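Local coordinates for protein acyl-CoA dehydrogenase (PDB 3OWA) that probably catalyses the FAD-dependent alpha,beta-dehydrogenation of acyl-CoA thioesters, as other members of the acyl-CoA dehydrogenase family do, at residues 17-21 with 432-436; 27-33 with 325-329; 123-127 with 138-142; 308-313 with 582-586. All coordinates share one frame; numbering follows the deposited sequence.

The four contacts sample an acyl-CoA dehydrogenase fold with what appears to be an additional helical region beyond the usual C-terminal helices. Interactions 1 and 2 both anchor the chain that precedes helix 35-52; interaction 2 is nested in sequence within interaction 1, their centres lie about 23 Å apart, and they meet where Phe-17 CB packs on Arg-327 NH2 at 3.5 Å. Interactions 2 and 4 share helix 305-336, with centres about 24 Å apart. Interaction 3, inside the N-terminal helical domain, is remote from interaction 4, about 44 Å between centres. Neither touches a flavin: the Ser-123 side chain is about 13 Å from a bound FAD, and that of Gln-308, which follows pocket residue Ile-307, about 9 Å from one.

Interaction 1 of 4, residues 17-21 with 432-436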
# COMPACT_ATOMS: atom_id res chain seq x y z
N PHE A 17 27.68 6.95 -10.55
CA PHE A 17 27.45 5.53 -10.25
C PHE A 17 26.86 4.77 -11.45
O PHE A 17 27.02 3.57 -11.56
CB PHE A 17 26.52 5.36 -9.03
CG PHE A 17 25.10 5.83 -9.26
CD1 PHE A 17 24.15 4.98 -9.81
CD2 PHE A 17 24.72 7.14 -8.92
CE1 PHE A 17 22.83 5.43 -10.03
CE2 PHE A 17 23.41 7.58 -9.13
CZ PHE A 17 22.47 6.72 -9.69
N LEU A 18 26.19 5.48 -12.34
CA LEU A 18 25.54 4.85 -13.47
C LEU A 18 26.52 4.36 -14.55
O LEU A 18 26.19 3.50 -15.37
CB LEU A 18 24.53 5.82 -14.09
CG LEU A 18 23.83 5.34 -15.37
CD1 LEU A 18 23.13 4.00 -15.15
CD2 LEU A 18 22.86 6.38 -15.93
N VAL A 19 27.73 4.91 -14.52
CA VAL A 19 28.67 4.83 -15.64
C VAL A 19 30.09 4.42 -15.21
O VAL A 19 30.90 4.01 -16.04
CB VAL A 19 28.66 6.20 -16.39
CG1 VAL A 19 29.96 6.49 -17.04
CG2 VAL A 19 27.55 6.24 -17.41
N ASP A 20 30.38 4.51 -13.92
CA ASP A 20 31.72 4.22 -13.42
C ASP A 20 31.66 3.10 -12.41
O ASP A 20 30.63 2.89 -11.76
CB ASP A 20 32.34 5.46 -12.78
CG ASP A 20 32.68 6.55 -13.80
OD1 ASP A 20 32.98 6.22 -14.97
OD2 ASP A 20 32.67 7.75 -13.43
N GLU A 21 32.77 2.40 -12.26
CA GLU A 21 32.84 1.25 -11.38
C GLU A 21 33.20 1.74 -9.98
O GLU A 21 34.37 1.76 -9.61
CB GLU A 21 33.90 0.27 -11.93
CG GLU A 21 33.54 -1.20 -11.85
CD GLU A 21 34.03 -1.88 -10.58
OE1 GLU A 21 33.78 -1.35 -9.47
OE2 GLU A 21 34.68 -2.94 -10.69
N PRO A 432 30.12 11.52 -19.00
CA PRO A 432 30.48 11.05 -20.33
C PRO A 432 29.46 10.04 -20.88
O PRO A 432 29.83 8.93 -21.26
CB PRO A 432 31.83 10.37 -20.10
CG PRO A 432 31.74 9.85 -18.70
CD PRO A 432 30.90 10.84 -17.94
N LEU A 433 28.19 10.45 -20.93
CA LEU A 433 27.08 9.54 -21.27
C LEU A 433 27.06 9.06 -22.73
O LEU A 433 26.87 7.87 -22.98
CB LEU A 433 25.71 10.12 -20.87
CG LEU A 433 25.29 10.29 -19.40
CD1 LEU A 433 23.78 10.47 -19.33
CD2 LEU A 433 25.72 9.13 -18.51
N LEU A 434 27.25 9.98 -23.68
CA LEU A 434 27.33 9.62 -25.11
C LEU A 434 28.50 8.68 -25.36
O LEU A 434 28.34 7.61 -25.96
CB LEU A 434 27.46 10.87 -26.00
CG LEU A 434 26.18 11.60 -26.43
CD1 LEU A 434 26.55 12.97 -27.00
CD2 LEU A 434 25.37 10.80 -27.44
N GLN A 435 29.68 9.09 -24.87
CA GLN A 435 30.93 8.34 -25.00
C GLN A 435 30.90 6.97 -24.32
O GLN A 435 31.70 6.08 -24.65
CB GLN A 435 32.10 9.17 -24.47
CG GLN A 435 32.58 10.27 -25.40
CD GLN A 435 34.01 10.68 -25.13
OE1 GLN A 435 34.31 11.30 -24.10
NE2 GLN A 435 34.91 10.34 -26.05
N LYS A 436 29.98 6.81 -23.37
CA LYS A 436 29.82 5.55 -22.63
C LYS A 436 28.72 4.66 -23.24
O LYS A 436 28.78 3.43 -23.16
CB LYS A 436 29.55 5.83 -21.14
CG LYS A 436 30.42 5.02 -20.19
CD LYS A 436 31.86 5.53 -20.17
CE LYS A 436 32.84 4.44 -19.76
NZ LYS A 436 32.90 4.27 -18.29
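Val-19 meets Pro-432, Leu-433 and Lys-436 where the N-terminal arm of the chain, ending a short 3-10 turn at Leu-18, packs against the start of the helical segment 433-444, among the helices that follow 411-427. The tight part is apolar and centred on the two methyls of Val-19. CG2 of Val-19 lies 3.6 Å from CD2 of Leu-433, while CG1 of Val-19 is 3.5 Å from CG of Lys-436 and also reaches its CD. Behind this layer Leu-433 also leans on Phe-422 and Ala-426 of helix 411-427, and Leu-18 on the same Phe-422, which ties the arm to two successive helices.

Toward solvent the contact thins to the proline ring, the lysine and Asp-20. The exposed ring of Pro-432 adds a looser touch, its CG 4.1 Å from CG1 of Val-19. Bends at chi2 and chi4 curl the Lys-436 chain around the valine, so that its methylenes pack against CG1 while its ammonium group turns back to the arm's backbone. The side chain of Asp-20 crosses that of Lys-436 at about a right angle, and its OD1 makes a long salt bridge of 3.9 Å with NZ of Lys-436, probably a modest electrostatic addition. The firmer hold is on the main chain: NZ of Lys-436 donates to O of Val-19 at 3.0 Å, with a C=O...N angle of 155° and the nitrogen tilted 24° from the carbonyl plane.

Interaction 2 of 4, residues 27-33 with 325-329; sequences VFTPEDF and VYRTV
Phe-33 points the CE2-CZ edge of its ring at one face of Tyr-326 in a T-shaped stack, with ring centroids 5.2 Å apart and planes at 77°. CZ of Phe-33 sits over the rim of the tyrosine, 3.8 Å from its CE2, and the Pro-30 ring packs against CB of the same tyrosine. Earlier in the loop, CD2 at the edge of Phe-28 lies 3.6 Å from O of Tyr-326. O of Phe-28 receives a CA-H...O contact from Arg-327, and a water accepts from N of Phe-28 and donates to O of Arg-327. With chi1 at 174° and its chain extended to NE, Arg-327 lays one guanidinium face beneath CG1 of Val-27, 3.7 Å from NE.

In the second shell, Asp-32 OD2 accepts from Thr-29 N at 2.9 Å and holds the 3-10 turn 30-32 that precedes Phe-33. The contact thus fastens the loop before helix 35-52 to helix 305-336 of the C-terminal helical domain through aromatic, apolar and water-mediated contacts, while the hydroxyl of Tyr-326 and the guanidinium of Arg-327 are committed to Glu-103 of helix 95-105 and Glu-507 of helix 490-520.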
# COMPACT_ATOMS: atom_id res chain seq x y z
N VAL A 27 32.44 4.83 -0.94
CA VAL A 27 31.13 4.88 -0.29
C VAL A 27 31.24 5.02 1.22
O VAL A 27 32.11 4.40 1.87
CB VAL A 27 30.21 3.68 -0.64
CG1 VAL A 27 29.95 3.61 -2.14
CG2 VAL A 27 30.77 2.38 -0.12
N PHE A 28 30.35 5.83 1.77
CA PHE A 28 30.18 5.93 3.22
C PHE A 28 29.06 4.98 3.66
O PHE A 28 28.03 4.88 2.99
CB PHE A 28 29.88 7.38 3.62
CG PHE A 28 29.77 7.59 5.10
CD1 PHE A 28 30.91 7.76 5.88
CD2 PHE A 28 28.52 7.58 5.73
CE1 PHE A 28 30.83 7.92 7.25
CE2 PHE A 28 28.42 7.73 7.10
CZ PHE A 28 29.58 7.91 7.87
N THR A 29 29.28 4.25 4.75
CA THR A 29 28.29 3.29 5.26
C THR A 29 28.08 3.48 6.77
O THR A 29 28.91 4.09 7.42
CB THR A 29 28.73 1.81 5.01
OG1 THR A 29 29.69 1.45 5.99
CG2 THR A 29 29.30 1.59 3.61
N PRO A 30 26.98 2.94 7.32
CA PRO A 30 26.84 3.04 8.77
C PRO A 30 28.01 2.46 9.58
O PRO A 30 28.22 2.87 10.73
CB PRO A 30 25.54 2.29 9.06
CG PRO A 30 24.70 2.46 7.78
CD PRO A 30 25.73 2.50 6.66
N GLU A 31 28.79 1.54 8.99
CA GLU A 31 29.95 0.95 9.68
C GLU A 31 31.08 1.98 9.86
O GLU A 31 31.97 1.82 10.70
CB GLU A 31 30.46 -0.33 8.96
CG GLU A 31 29.56 -1.57 9.13
CD GLU A 31 28.14 -1.42 8.50
OE1 GLU A 31 28.01 -1.11 7.30
OE2 GLU A 31 27.14 -1.63 9.22
N ASP A 32 31.01 3.06 9.07
CA ASP A 32 31.92 4.18 9.15
C ASP A 32 31.56 5.24 10.21
O ASP A 32 32.28 6.22 10.35
CB ASP A 32 32.04 4.82 7.76
CG ASP A 32 32.57 3.83 6.71
OD1 ASP A 32 33.52 3.08 7.04
OD2 ASP A 32 32.05 3.78 5.57
N PHE A 33 30.45 5.07 10.94
CA PHE A 33 30.07 6.02 11.99
C PHE A 33 31.20 6.10 13.02
O PHE A 33 31.76 5.07 13.38
CB PHE A 33 28.81 5.58 12.73
CG PHE A 33 27.52 5.69 11.92
CD1 PHE A 33 26.42 4.93 12.27
CD2 PHE A 33 27.44 6.53 10.82
CE1 PHE A 33 25.22 5.02 11.53
CE2 PHE A 33 26.24 6.62 10.08
CZ PHE A 33 25.14 5.87 10.45
N VAL A 325 20.80 5.52 1.44
CA VAL A 325 20.62 6.86 2.03
C VAL A 325 21.92 7.39 2.66
O VAL A 325 22.28 8.55 2.43
CB VAL A 325 19.43 6.91 3.05
CG1 VAL A 325 19.32 8.26 3.67
CG2 VAL A 325 18.11 6.62 2.34
N TYR A 326 22.60 6.57 3.46
CA TYR A 326 23.83 7.02 4.10
C TYR A 326 25.00 7.17 3.13
O TYR A 326 25.89 7.97 3.36
CB TYR A 326 24.22 6.16 5.31
CG TYR A 326 23.42 6.56 6.53
CD1 TYR A 326 22.29 5.84 6.93
CD2 TYR A 326 23.76 7.72 7.23
CE1 TYR A 326 21.53 6.26 8.05
CE2 TYR A 326 23.03 8.14 8.33
CZ TYR A 326 21.92 7.42 8.72
OH TYR A 326 21.21 7.85 9.81
N ARG A 327 24.94 6.44 2.03
CA ARG A 327 25.82 6.65 0.91
C ARG A 327 25.67 8.09 0.43
O ARG A 327 26.65 8.78 0.25
CB ARG A 327 25.51 5.68 -0.23
CG ARG A 327 26.31 5.93 -1.51
CD ARG A 327 26.11 4.81 -2.50
NE ARG A 327 26.91 4.97 -3.71
CZ ARG A 327 26.85 4.16 -4.77
NH1 ARG A 327 26.03 3.11 -4.79
NH2 ARG A 327 27.63 4.41 -5.82
N THR A 328 24.43 8.53 0.19
CA THR A 328 24.20 9.89 -0.26
C THR A 328 24.69 10.92 0.77
O THR A 328 25.32 11.93 0.39
CB THR A 328 22.70 10.10 -0.58
OG1 THR A 328 22.31 9.20 -1.62
CG2 THR A 328 22.42 11.51 -1.05
N VAL A 329 24.37 10.69 2.05
CA VAL A 329 24.81 11.58 3.13
C VAL A 329 26.35 11.66 3.10
O VAL A 329 26.92 12.75 3.15
CB VAL A 329 24.29 11.12 4.51
CG1 VAL A 329 24.76 12.07 5.59
CG2 VAL A 329 22.72 11.04 4.53
O HOH W 1 29.04 7.69 -0.07

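Interaction 3 of 4, residues 123-127 with 138-142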
# COMPACT_ATOMS: atom_id res chain seq x y z
N SER A 123 14.61 26.45 8.53
CA SER A 123 15.80 27.19 8.97
C SER A 123 16.86 27.29 7.89
O SER A 123 17.51 28.34 7.75
CB SER A 123 16.45 26.53 10.21
OG SER A 123 15.66 26.74 11.38
N LEU A 124 17.04 26.21 7.13
CA LEU A 124 18.12 26.13 6.14
C LEU A 124 18.07 27.20 5.04
O LEU A 124 19.11 27.58 4.53
CB LEU A 124 18.21 24.74 5.50
CG LEU A 124 18.72 23.63 6.42
CD1 LEU A 124 18.76 22.30 5.67
CD2 LEU A 124 20.09 23.97 7.04
N PRO A 125 16.89 27.70 4.67
CA PRO A 125 16.97 28.81 3.69
C PRO A 125 17.78 30.01 4.20
O PRO A 125 18.42 30.68 3.42
CB PRO A 125 15.52 29.20 3.47
CG PRO A 125 14.78 27.87 3.71
CD PRO A 125 15.51 27.18 4.81
N ILE A 126 17.75 30.25 5.51
CA ILE A 126 18.52 31.35 6.12
C ILE A 126 19.97 30.93 6.27
O ILE A 126 20.89 31.70 5.97
CB ILE A 126 17.89 31.82 7.47
CG1 ILE A 126 16.47 32.36 7.22
CG2 ILE A 126 18.77 32.92 8.12
CD1 ILE A 126 15.68 32.71 8.51
N VAL A 127 20.19 29.70 6.73
CA VAL A 127 21.55 29.15 6.81
C VAL A 127 22.28 29.22 5.45
O VAL A 127 23.43 29.66 5.38
CB VAL A 127 21.56 27.68 7.34
CG1 VAL A 127 23.00 27.10 7.30
CG2 VAL A 127 20.99 27.60 8.77
N TYR A 138 18.55 35.91 12.82
CA TYR A 138 17.57 34.82 12.99
C TYR A 138 18.14 33.53 13.55
O TYR A 138 17.52 32.91 14.40
CB TYR A 138 16.73 34.57 11.71
CG TYR A 138 15.78 35.72 11.41
CD1 TYR A 138 16.11 36.70 10.47
CD2 TYR A 138 14.56 35.84 12.09
CE1 TYR A 138 15.25 37.79 10.20
CE2 TYR A 138 13.68 36.92 11.83
CZ TYR A 138 14.04 37.88 10.88
OH TYR A 138 13.21 38.94 10.60
N LEU A 139 19.34 33.16 13.12
CA LEU A 139 19.89 31.84 13.44
C LEU A 139 20.11 31.50 14.93
O LEU A 139 19.76 30.39 15.34
CB LEU A 139 21.13 31.52 12.62
CG LEU A 139 20.88 31.47 11.12
CD1 LEU A 139 22.17 31.11 10.44
CD2 LEU A 139 19.80 30.44 10.77
N PRO A 140 20.67 32.46 15.74
CA PRO A 140 20.90 32.15 17.15
C PRO A 140 19.62 31.72 17.84
O PRO A 140 19.64 30.88 18.72
CB PRO A 140 21.41 33.49 17.74
CG PRO A 140 22.09 34.18 16.57
CD PRO A 140 21.30 33.74 15.34
N LEU A 141 18.50 32.28 17.42
CA LEU A 141 17.22 32.01 18.02
C LEU A 141 16.61 30.70 17.49
O LEU A 141 16.04 29.92 18.25
CB LEU A 141 16.31 33.18 17.72
CG LEU A 141 16.79 34.56 18.21
CD1 LEU A 141 16.17 35.63 17.32
CD2 LEU A 141 16.41 34.75 19.72
N LEU A 142 16.74 30.48 16.18
CA LEU A 142 16.25 29.26 15.56
C LEU A 142 17.05 28.06 16.06
O LEU A 142 16.49 26.98 16.30
CB LEU A 142 16.30 29.38 14.04
CG LEU A 142 15.33 30.41 13.40
CD1 LEU A 142 15.64 30.55 11.92
CD2 LEU A 142 13.87 30.03 13.56
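Helices 124-129 and 132-144 face each other across a short connection in the N-terminal helical domain, with the CA atoms nearest at Ser-123 and Leu-142 (6.9 Å) and at Val-127 and Leu-139 (7.3 Å); the second helix is kinked around Pro-140, which has no N-H to give to the turn before. Ile-126 and Leu-139 carry about half of the buried surface and slide past each other in opposite directions. CD2 of Leu-139 fits between two methyls of the facing helix, 3.8 Å from CG2 of Ile-126 and 3.7 Å from CG2 of Val-127; the Leu-139 and Val-127 side chains cross at about a right angle. The other branch of Ile-126 extends beyond this pair: with CG1 anti to the carbonyl carbon (chi1 -62°) and chi2 at 174°, CD1 is carried out to CB of Tyr-138 (3.8 Å) and to CD1 of Leu-142 (4.0 Å). One isoleucine therefore touches Tyr-138, Leu-139 and Leu-142.

The phenol of Tyr-138 leads away from the interface, and its hydroxyl bonds to Glu-213 and Asn-249 of the middle beta domain. At the other end, OG of Ser-123 rests 3.8 Å from CB of Leu-142, in van der Waals contact. That hydroxyl is hydrogen-bonded to O of His-118, and NE2 of the same histidine donates a hydrogen bond to O of Leu-142, so a single residue of helix 110-122 ties both segments. Ser-123 O serves the N-H groups of both Ile-126 and Val-127. Adhesion across the pair is thus dispersive and hydrophobic, with the polar groups at its margins satisfied by neighbouring parts of the fold.

Interaction 4 of 4, residues 308-313 with 582-586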
# COMPACT_ATOMS: atom_id res chain seq x y z
N GLN A 308 7.75 -15.27 8.68
CA GLN A 308 9.20 -15.14 8.51
C GLN A 308 9.53 -14.47 7.18
O GLN A 308 10.38 -13.58 7.10
CB GLN A 308 9.84 -16.53 8.57
CG GLN A 308 9.76 -17.14 9.95
CD GLN A 308 10.20 -18.60 9.98
OE1 GLN A 308 10.74 -19.12 9.01
NE2 GLN A 308 9.97 -19.25 11.11
N GLU A 309 8.83 -14.88 6.12
CA GLU A 309 9.06 -14.30 4.81
C GLU A 309 8.77 -12.77 4.81
O GLU A 309 9.56 -12.00 4.26
CB GLU A 309 8.21 -15.01 3.75
CG GLU A 309 8.59 -14.65 2.30
CD GLU A 309 7.60 -15.20 1.25
OE1 GLU A 309 8.06 -15.45 0.10
OE2 GLU A 309 6.40 -15.41 1.56
N LYS A 310 7.65 -12.34 5.40
CA LYS A 310 7.33 -10.91 5.48
C LYS A 310 8.45 -10.16 6.20
O LYS A 310 8.93 -9.14 5.72
CB LYS A 310 6.00 -10.65 6.19
CG LYS A 310 4.78 -11.23 5.51
CD LYS A 310 3.57 -10.99 6.41
CE LYS A 310 2.32 -11.70 5.90
NZ LYS A 310 1.84 -11.07 4.59
N LEU A 311 8.89 -10.67 7.35
CA LEU A 311 9.98 -10.04 8.09
C LEU A 311 11.28 -9.91 7.31
O LEU A 311 11.95 -8.88 7.40
CB LEU A 311 10.28 -10.73 9.44
CG LEU A 311 9.28 -10.51 10.60
CD1 LEU A 311 9.65 -11.35 11.78
CD2 LEU A 311 9.20 -9.01 11.06
N ALA A 312 11.63 -10.95 6.55
CA ALA A 312 12.85 -10.94 5.74
C ALA A 312 12.78 -9.93 4.58
O ALA A 312 13.79 -9.30 4.26
CB ALA A 312 13.16 -12.36 5.21
N ASN A 313 11.62 -9.81 3.94
CA ASN A 313 11.45 -8.85 2.87
C ASN A 313 11.59 -7.45 3.44
O ASN A 313 12.28 -6.60 2.89
CB ASN A 313 10.08 -9.00 2.19
CG ASN A 313 9.98 -10.24 1.32
OD1 ASN A 313 10.98 -10.79 0.90
ND2 ASN A 313 8.73 -10.68 1.05
N LYS A 582 15.61 -16.37 3.09
CA LYS A 582 14.69 -15.46 3.79
C LYS A 582 14.39 -16.05 5.16
O LYS A 582 14.25 -15.32 6.13
CB LYS A 582 13.41 -15.20 2.99
CG LYS A 582 13.65 -14.29 1.80
CD LYS A 582 12.39 -14.09 0.96
CE LYS A 582 12.71 -13.24 -0.26
NZ LYS A 582 11.51 -12.77 -1.00
N ARG A 583 14.34 -17.37 5.26
CA ARG A 583 14.12 -18.02 6.56
C ARG A 583 15.32 -17.79 7.45
O ARG A 583 15.18 -17.62 8.65
CB ARG A 583 13.87 -19.53 6.42
CG ARG A 583 12.57 -19.84 5.67
CD ARG A 583 12.38 -21.35 5.56
NE ARG A 583 11.06 -21.71 5.01
CZ ARG A 583 10.57 -22.95 5.10
NH1 ARG A 583 11.27 -23.89 5.75
NH2 ARG A 583 9.37 -23.24 4.59
N GLU A 584 16.50 -17.81 6.86
CA GLU A 584 17.71 -17.53 7.62
C GLU A 584 17.76 -16.06 8.07
O GLU A 584 18.06 -15.77 9.24
CB GLU A 584 18.94 -17.87 6.78
CG GLU A 584 20.20 -18.00 7.61
CD GLU A 584 21.38 -18.62 6.84
OE1 GLU A 584 21.18 -19.19 5.74
OE2 GLU A 584 22.51 -18.51 7.35
N ILE A 585 17.44 -15.13 7.17
CA ILE A 585 17.36 -13.71 7.55
C ILE A 585 16.41 -13.56 8.76
O ILE A 585 16.75 -12.93 9.76
CB ILE A 585 16.85 -12.82 6.37
CG1 ILE A 585 17.94 -12.68 5.30
CG2 ILE A 585 16.37 -11.44 6.89
CD1 ILE A 585 17.43 -12.31 3.87
N ALA A 586 15.22 -14.15 8.64
CA ALA A 586 14.17 -13.99 9.65
C ALA A 586 14.58 -14.56 11.00
O ALA A 586 14.28 -13.97 12.04
CB ALA A 586 12.90 -14.65 9.19
O HOH W 2 13.44 -18.80 10.15
O HOH W 3 8.49 -12.90 -1.07
O HOH W 4 10.33 -15.42 -1.59
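Lys-582 reaches across the face of helix 305-336 to Asn-313, its NZ donating to OD1 at 2.8 Å. The donor lies in the carbonyl plane on a lone pair, with a C=O...N angle of 135°. An extended chain, each torsion beyond CG close to 180°, gives the lysine this reach. NZ and OE1 of Glu-309 are 4.5 Å apart, too far for a direct salt bridge, and two waters span the gap, each donating to the carboxylate, one of them weakly; the latter also accepts from ND2 of Asn-313. Glu-538 is the strongest partner of NZ, through a salt bridge; with four acceptors near three N-H groups, at least one must share a proton or act electrostatically.

These bonds flank a helix-helix crossing between 305-336, from the C-terminal helical bundle of the dehydrogenase fold, and 578-592 near the C-terminus. The axes of the short segments approach to 8.0 Å and cross at 80°. Alanines permit the close approach. CB of Ala-312 lies 3.3 Å from O of Lys-582 and also packs on CG2 of Ile-585, while CB of Ala-586 sits 3.6 Å from CB of Gln-308 and near its carbonyl oxygen. Further out, the amide of Gln-308 stands almost perpendicular to the guanidinium plane of Arg-583, its OE1 3.9 Å from CG of Arg-583 and its NE2 donating to O of Ala-302. A water donates to O of Arg-583 and, weakly, to that OE1. The Arg-583 guanidinium continues to the dimer interface, where NE pairs with Glu-491 of the second subunit.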